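Local coordinates for phage-related protein (Bordetella bronchiseptica RB50, PDB 3BJQ) that probably serves as a major capsid protein of a phage or prophage, building the protein shell that encloses the viral DNA, at residues E[264-269]-E[295-300]; E[36-41]-E[256-261]. All coordinates share one frame; numbering follows the deposited sequence.

Interaction 1 (E[264-269]-E[295-300])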
loop_
_atom_site.group_PDB
_atom_site.type_symbol
_atom_site.label_atom_id
_atom_site.label_comp_id
_atom_site.label_asym_id
_atom_site.label_seq_id
_atom_site.Cartn_x
_atom_site.Cartn_y
_atom_site.Cartn_z
ATOM N N GLY E 264 -29.886 -27.560 17.125
ATOM C CA GLY E 264 -30.533 -26.239 17.176
ATOM C C GLY E 264 -29.693 -25.110 16.640
ATOM O O GLY E 264 -28.516 -25.273 16.335
ATOM N N TYR E 265 -30.331 -23.947 16.518
ATOM C CA TYR E 265 -29.699 -22.749 15.991
ATOM C C TYR E 265 -30.287 -21.540 16.674
ATOM O O TYR E 265 -31.417 -21.583 17.134
ATOM C CB TYR E 265 -29.996 -22.595 14.482
ATOM C CG TYR E 265 -29.244 -23.593 13.650
ATOM C CD1 TYR E 265 -27.873 -23.453 13.458
ATOM C CD2 TYR E 265 -29.887 -24.705 13.095
ATOM C CE1 TYR E 265 -27.157 -24.404 12.716
ATOM C CE2 TYR E 265 -29.174 -25.661 12.343
ATOM C CZ TYR E 265 -27.826 -25.504 12.163
ATOM O OH TYR E 265 -27.105 -26.439 11.433
ATOM N N THR E 266 -29.505 -20.472 16.729
ATOM C CA THR E 266 -30.025 -19.159 17.081
ATOM C C THR E 266 -30.351 -18.488 15.721
ATOM O O THR E 266 -29.466 -18.113 14.960
ATOM C CB THR E 266 -29.036 -18.331 17.978
ATOM O OG1 THR E 266 -28.885 -18.956 19.276
ATOM C CG2 THR E 266 -29.512 -16.911 18.166
ATOM N N TYR E 267 -31.631 -18.440 15.383
ATOM C CA TYR E 267 -32.097 -17.778 14.159
ATOM C C TYR E 267 -31.836 -16.302 14.379
ATOM O O TYR E 267 -32.382 -15.719 15.322
ATOM C CB TYR E 267 -33.606 -18.057 13.943
ATOM C CG TYR E 267 -33.925 -19.384 13.263
ATOM C CD1 TYR E 267 -33.104 -20.502 13.431
ATOM C CD2 TYR E 267 -35.052 -19.532 12.497
ATOM C CE1 TYR E 267 -33.382 -21.709 12.819
ATOM C CE2 TYR E 267 -35.354 -20.761 11.887
ATOM C CZ TYR E 267 -34.506 -21.830 12.038
ATOM O OH TYR E 267 -34.789 -23.030 11.441
ATOM N N GLN E 268 -30.996 -15.692 13.543
ATOM C CA GLN E 268 -30.581 -14.322 13.772
ATOM C C GLN E 268 -30.651 -13.524 12.505
ATOM O O GLN E 268 -30.170 -13.956 11.472
ATOM C CB GLN E 268 -29.158 -14.256 14.326
ATOM C CG GLN E 268 -28.767 -12.848 14.765
ATOM C CD GLN E 268 -27.714 -12.841 15.850
ATOM O OE1 GLN E 268 -27.932 -13.384 16.935
ATOM N NE2 GLN E 268 -26.569 -12.220 15.569
ATOM N N ILE E 269 -31.253 -12.342 12.578
ATOM C CA ILE E 269 -31.379 -11.525 11.376
ATOM C C ILE E 269 -30.004 -11.232 10.778
ATOM O O ILE E 269 -29.085 -10.855 11.489
ATOM C CB ILE E 269 -32.123 -10.209 11.648
ATOM C CG1 ILE E 269 -33.548 -10.511 12.111
ATOM C CG2 ILE E 269 -32.111 -9.360 10.411
ATOM C CD1 ILE E 269 -34.418 -11.284 11.083
ATOM N N ASN E 295 -32.936 -11.964 17.370
ATOM C CA ASN E 295 -32.645 -13.381 17.269
ATOM C C ASN E 295 -33.640 -14.201 18.072
ATOM O O ASN E 295 -34.371 -13.672 18.907
ATOM C CB ASN E 295 -31.226 -13.662 17.780
ATOM C CG ASN E 295 -31.115 -13.579 19.311
ATOM O OD1 ASN E 295 -31.202 -14.604 20.003
ATOM N ND2 ASN E 295 -30.923 -12.359 19.842
ATOM N N THR E 296 -33.683 -15.492 17.786
ATOM C CA THR E 296 -34.428 -16.434 18.607
ATOM C C THR E 296 -33.782 -17.811 18.483
ATOM O O THR E 296 -33.531 -18.252 17.374
ATOM C CB THR E 296 -35.943 -16.485 18.211
ATOM O OG1 THR E 296 -36.699 -16.991 19.317
ATOM C CG2 THR E 296 -36.198 -17.343 16.978
ATOM N N PRO E 297 -33.425 -18.444 19.620
ATOM C CA PRO E 297 -33.054 -19.862 19.618
ATOM C C PRO E 297 -34.206 -20.756 19.159
ATOM O O PRO E 297 -35.347 -20.495 19.500
ATOM C CB PRO E 297 -32.742 -20.147 21.097
ATOM C CG PRO E 297 -32.380 -18.811 21.660
ATOM C CD PRO E 297 -33.261 -17.835 20.958
ATOM N N ALA E 298 -33.885 -21.807 18.411
ATOM C CA ALA E 298 -34.881 -22.719 17.873
ATOM C C ALA E 298 -34.325 -24.147 17.970
ATOM O O ALA E 298 -33.171 -24.383 17.648
ATOM C CB ALA E 298 -35.179 -22.357 16.444
ATOM N N LEU E 299 -35.144 -25.078 18.451
ATOM C CA LEU E 299 -34.770 -26.480 18.485
ATOM C C LEU E 299 -35.196 -27.011 17.113
ATOM O O LEU E 299 -36.351 -26.970 16.772
ATOM C CB LEU E 299 -35.481 -27.206 19.643
ATOM C CG LEU E 299 -34.783 -28.465 20.169
ATOM C CD1 LEU E 299 -35.345 -28.904 21.519
ATOM C CD2 LEU E 299 -34.869 -29.571 19.175
ATOM N N SER E 300 -34.240 -27.447 16.308
ATOM C CA SER E 300 -34.532 -27.958 14.974
ATOM C C SER E 300 -34.455 -29.475 14.919
ATOM O O SER E 300 -35.179 -30.072 14.161
ATOM C CB SER E 300 -33.590 -27.302 13.926
ATOM O OG SER E 300 -32.227 -27.312 14.345
#
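Ala-298 sets its CB over one face of the Tyr-267 ring, 4.0 Å above the plane and offset toward the rim, a CH-pi contact. Tyr-265 CB lies in plane at the edge of the same ring. Tyr-80 adds an edge-to-face ring contact. The Tyr-265 ring meets the other strand obliquely, with Ser-300 OG 3.7 Å from Tyr-265 CD2; that hydroxyl is hydrogen-bonded to Ser-262 O. The motif is an antiparallel strand pair inside a mixed sheet. Strand 264-269 runs at 157° to strand 295-299.

Two hydrogen-bonded pairs join the backbones. Tyr-265 and Ala-298 exchange both bonds, with Ala-298 N to Tyr-265 O at 2.8 Å. Tyr-267 and Thr-296 do the same, with Tyr-267 N to Thr-296 O at 2.8 Å. Between them, Thr-266 and Pro-297 form a non-hydrogen-bonded pair with CA atoms 4.0 Å apart. Pro-297 has no N-H to give, and this position needs none across the pair.

The tyrosines, Ala-298 and Thr-296 share one face of the sheet, which strand 44-49 helps to cover through Ile-47. Tyr-267 OH is bound to Leu-48 N, and Tyr-265 OH to Glu-260 O. The other face carries Thr-266, Gln-268, Asn-295 and Pro-297. Helix 105-131 packs there, and its His-123 bonds Thr-266 OG1.

Asn-295 CG stands between its own backbone N and carbonyl carbon (chi1 74°). The side chain crosses those of Thr-266 and Gln-268 obliquely. Asn-295 ND2 bonds Asp-293 O, while Gln-268 NE2 bonds His-272 O. The Asn-295 and Gln-268 amide planes are 60° apart. Gln-268 OE1 bonds a tetraethylene glycol, probably from the crystallisation liquor, and only packs on Asn-295 CB, at 3.4 Å. Asn-295 OD1 touches Thr-266 CG2 at 3.4 Å.

Interaction 2 (E[36-41]-E[256-261])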
loop_
_atom_site.group_PDB
_atom_site.type_symbol
_atom_site.label_atom_id
_atom_site.label_comp_id
_atom_site.label_asym_id
_atom_site.label_seq_id
_atom_site.Cartn_x
_atom_site.Cartn_y
_atom_site.Cartn_z
ATOM N N PRO E 36 -25.936 -22.540 17.857
ATOM C CA PRO E 36 -25.082 -21.616 17.124
ATOM C C PRO E 36 -25.836 -20.597 16.282
ATOM O O PRO E 36 -26.900 -20.882 15.729
ATOM C CB PRO E 36 -24.237 -22.547 16.239
ATOM C CG PRO E 36 -24.233 -23.786 16.949
ATOM C CD PRO E 36 -25.622 -23.920 17.485
ATOM N N VAL E 37 -25.274 -19.402 16.203
ATOM C CA VAL E 37 -25.873 -18.318 15.459
ATOM C C VAL E 37 -25.794 -18.541 13.942
ATOM O O VAL E 37 -24.737 -18.798 13.388
ATOM C CB VAL E 37 -25.290 -16.939 15.880
ATOM C CG1 VAL E 37 -25.917 -15.819 15.055
ATOM C CG2 VAL E 37 -25.531 -16.704 17.362
ATOM N N ALA E 38 -26.956 -18.485 13.292
ATOM C CA ALA E 38 -27.060 -18.733 11.885
ATOM C C ALA E 38 -28.007 -17.677 11.305
ATOM O O ALA E 38 -29.012 -17.358 11.939
ATOM C CB ALA E 38 -27.612 -20.115 11.668
ATOM N N PRO E 39 -27.685 -17.112 10.121
ATOM C CA PRO E 39 -28.500 -16.027 9.574
ATOM C C PRO E 39 -29.819 -16.447 8.919
ATOM O O PRO E 39 -29.899 -17.473 8.228
ATOM C CB PRO E 39 -27.564 -15.395 8.542
ATOM C CG PRO E 39 -26.782 -16.567 8.048
ATOM C CD PRO E 39 -26.541 -17.414 9.244
ATOM N N VAL E 40 -30.852 -15.652 9.192
ATOM C CA VAL E 40 -32.116 -15.729 8.517
ATOM C C VAL E 40 -32.493 -14.296 8.073
ATOM O O VAL E 40 -31.865 -13.321 8.479
ATOM C CB VAL E 40 -33.272 -16.344 9.387
ATOM C CG1 VAL E 40 -32.916 -17.681 9.897
ATOM C CG2 VAL E 40 -33.696 -15.437 10.536
ATOM N N ALA E 41 -33.496 -14.189 7.221
ATOM C CA ALA E 41 -33.983 -12.890 6.744
ATOM C C ALA E 41 -35.344 -12.526 7.328
ATOM O O ALA E 41 -35.638 -11.345 7.517
ATOM C CB ALA E 41 -34.067 -12.900 5.230
ATOM N N PRO E 256 -22.278 -21.471 10.496
ATOM C CA PRO E 256 -23.509 -22.212 10.757
ATOM C C PRO E 256 -24.641 -21.820 9.812
ATOM O O PRO E 256 -24.769 -20.656 9.445
ATOM C CB PRO E 256 -23.856 -21.847 12.198
ATOM C CG PRO E 256 -22.584 -21.323 12.807
ATOM C CD PRO E 256 -21.830 -20.692 11.664
ATOM N N SER E 257 -25.412 -22.811 9.406
ATOM C CA SER E 257 -26.518 -22.647 8.461
ATOM C C SER E 257 -27.771 -23.301 8.992
ATOM O O SER E 257 -27.721 -24.482 9.301
ATOM C CB SER E 257 -26.156 -23.340 7.148
ATOM O OG SER E 257 -27.269 -23.402 6.299
ATOM N N VAL E 258 -28.909 -22.573 9.025
ATOM C CA VAL E 258 -30.174 -23.135 9.519
ATOM C C VAL E 258 -30.668 -24.367 8.721
ATOM O O VAL E 258 -31.566 -25.080 9.158
ATOM C CB VAL E 258 -31.322 -22.064 9.578
ATOM C CG1 VAL E 258 -30.920 -20.911 10.447
ATOM C CG2 VAL E 258 -31.729 -21.575 8.157
ATOM N N GLU E 259 -30.066 -24.605 7.554
ATOM C CA GLU E 259 -30.462 -25.674 6.655
ATOM C C GLU E 259 -29.713 -26.994 6.903
ATOM O O GLU E 259 -30.077 -28.035 6.360
ATOM C CB GLU E 259 -30.216 -25.216 5.216
ATOM C CG GLU E 259 -30.953 -23.923 4.842
ATOM C CD GLU E 259 -30.723 -23.522 3.387
ATOM O OE1 GLU E 259 -29.898 -22.617 3.142
ATOM O OE2 GLU E 259 -31.361 -24.114 2.482
ATOM N N GLU E 260 -28.659 -26.941 7.706
ATOM C CA GLU E 260 -27.824 -28.095 7.955
ATOM C C GLU E 260 -28.280 -28.807 9.237
ATOM O O GLU E 260 -28.463 -28.143 10.268
ATOM C CB GLU E 260 -26.365 -27.665 8.072
ATOM C CG GLU E 260 -25.461 -28.763 8.536
ATOM C CD GLU E 260 -24.009 -28.345 8.523
ATOM O OE1 GLU E 260 -23.729 -27.147 8.775
ATOM O OE2 GLU E 260 -23.160 -29.220 8.260
ATOM N N PRO E 261 -28.545 -30.131 9.151
ATOM C CA PRO E 261 -28.925 -30.918 10.322
ATOM C C PRO E 261 -28.053 -30.719 11.553
ATOM O O PRO E 261 -26.816 -30.912 11.523
ATOM C CB PRO E 261 -28.926 -32.347 9.802
ATOM C CG PRO E 261 -29.300 -32.225 8.408
ATOM C CD PRO E 261 -28.659 -30.943 7.927
HETATM O O HOH W 1 -28.671 -19.810 7.688
#
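Ala-38 CB and Val-258 CG1 meet at 3.6 Å in the tight part of this contact. Val-258 CG1 also touches Val-40 CG1 at 3.8 Å, and the two valine side chains cross at about a right angle. Val-258 CG1 is anti to its carbonyl carbon (chi1 -58°), and this one methyl reaches both partners. Tyr-267 packs against both valines.

Pro-256 lies across the start of the strand. Its ring carbon CG is 3.4 Å from Val-37 O and 4.0 Å from Pro-36 CB. Pro-256 O comes 3.6 Å from Ala-38 CB and accepts a hydrogen bond from Arg-110 NE of a second subunit. Leu-95 of that subunit packs on Val-258.

On the looser side the two backbones do not bond each other directly; a single water bridges them. It gives a hydrogen bond to Pro-39 O at 2.7 Å and accepts one from Val-258 N at 3.1 Å.

Two bonds within segment 256-261 shape its turn. Glu-259 N bonds Ser-257 OG, which makes an ST turn. Glu-260 N bonds Ser-257 O and closes a type I beta turn from Ser-257 to Glu-260, packed through Val-258 onto strand 37-40.

In the fold
From the N terminus, strand 37-40 comes first. Interaction 2 closes a long loop when the chain returns at 256-261, after 214 intervening residues that include helix 105-131 and much of the six-stranded sheet. Interaction 1 then opens at 264-269 and closes at 295-300, a shorter excursion that includes strand 274-281. The two are in series and neither nests in nor crosses the other. Strand 264-269 is the link between them. It pairs in parallel with strand 37-40 on one side and antiparallel with strand 286-299 on the other. Thus the N-terminal strand, the 256-261 turn and the late strands form one unit, which meets a second subunit at interaction 2.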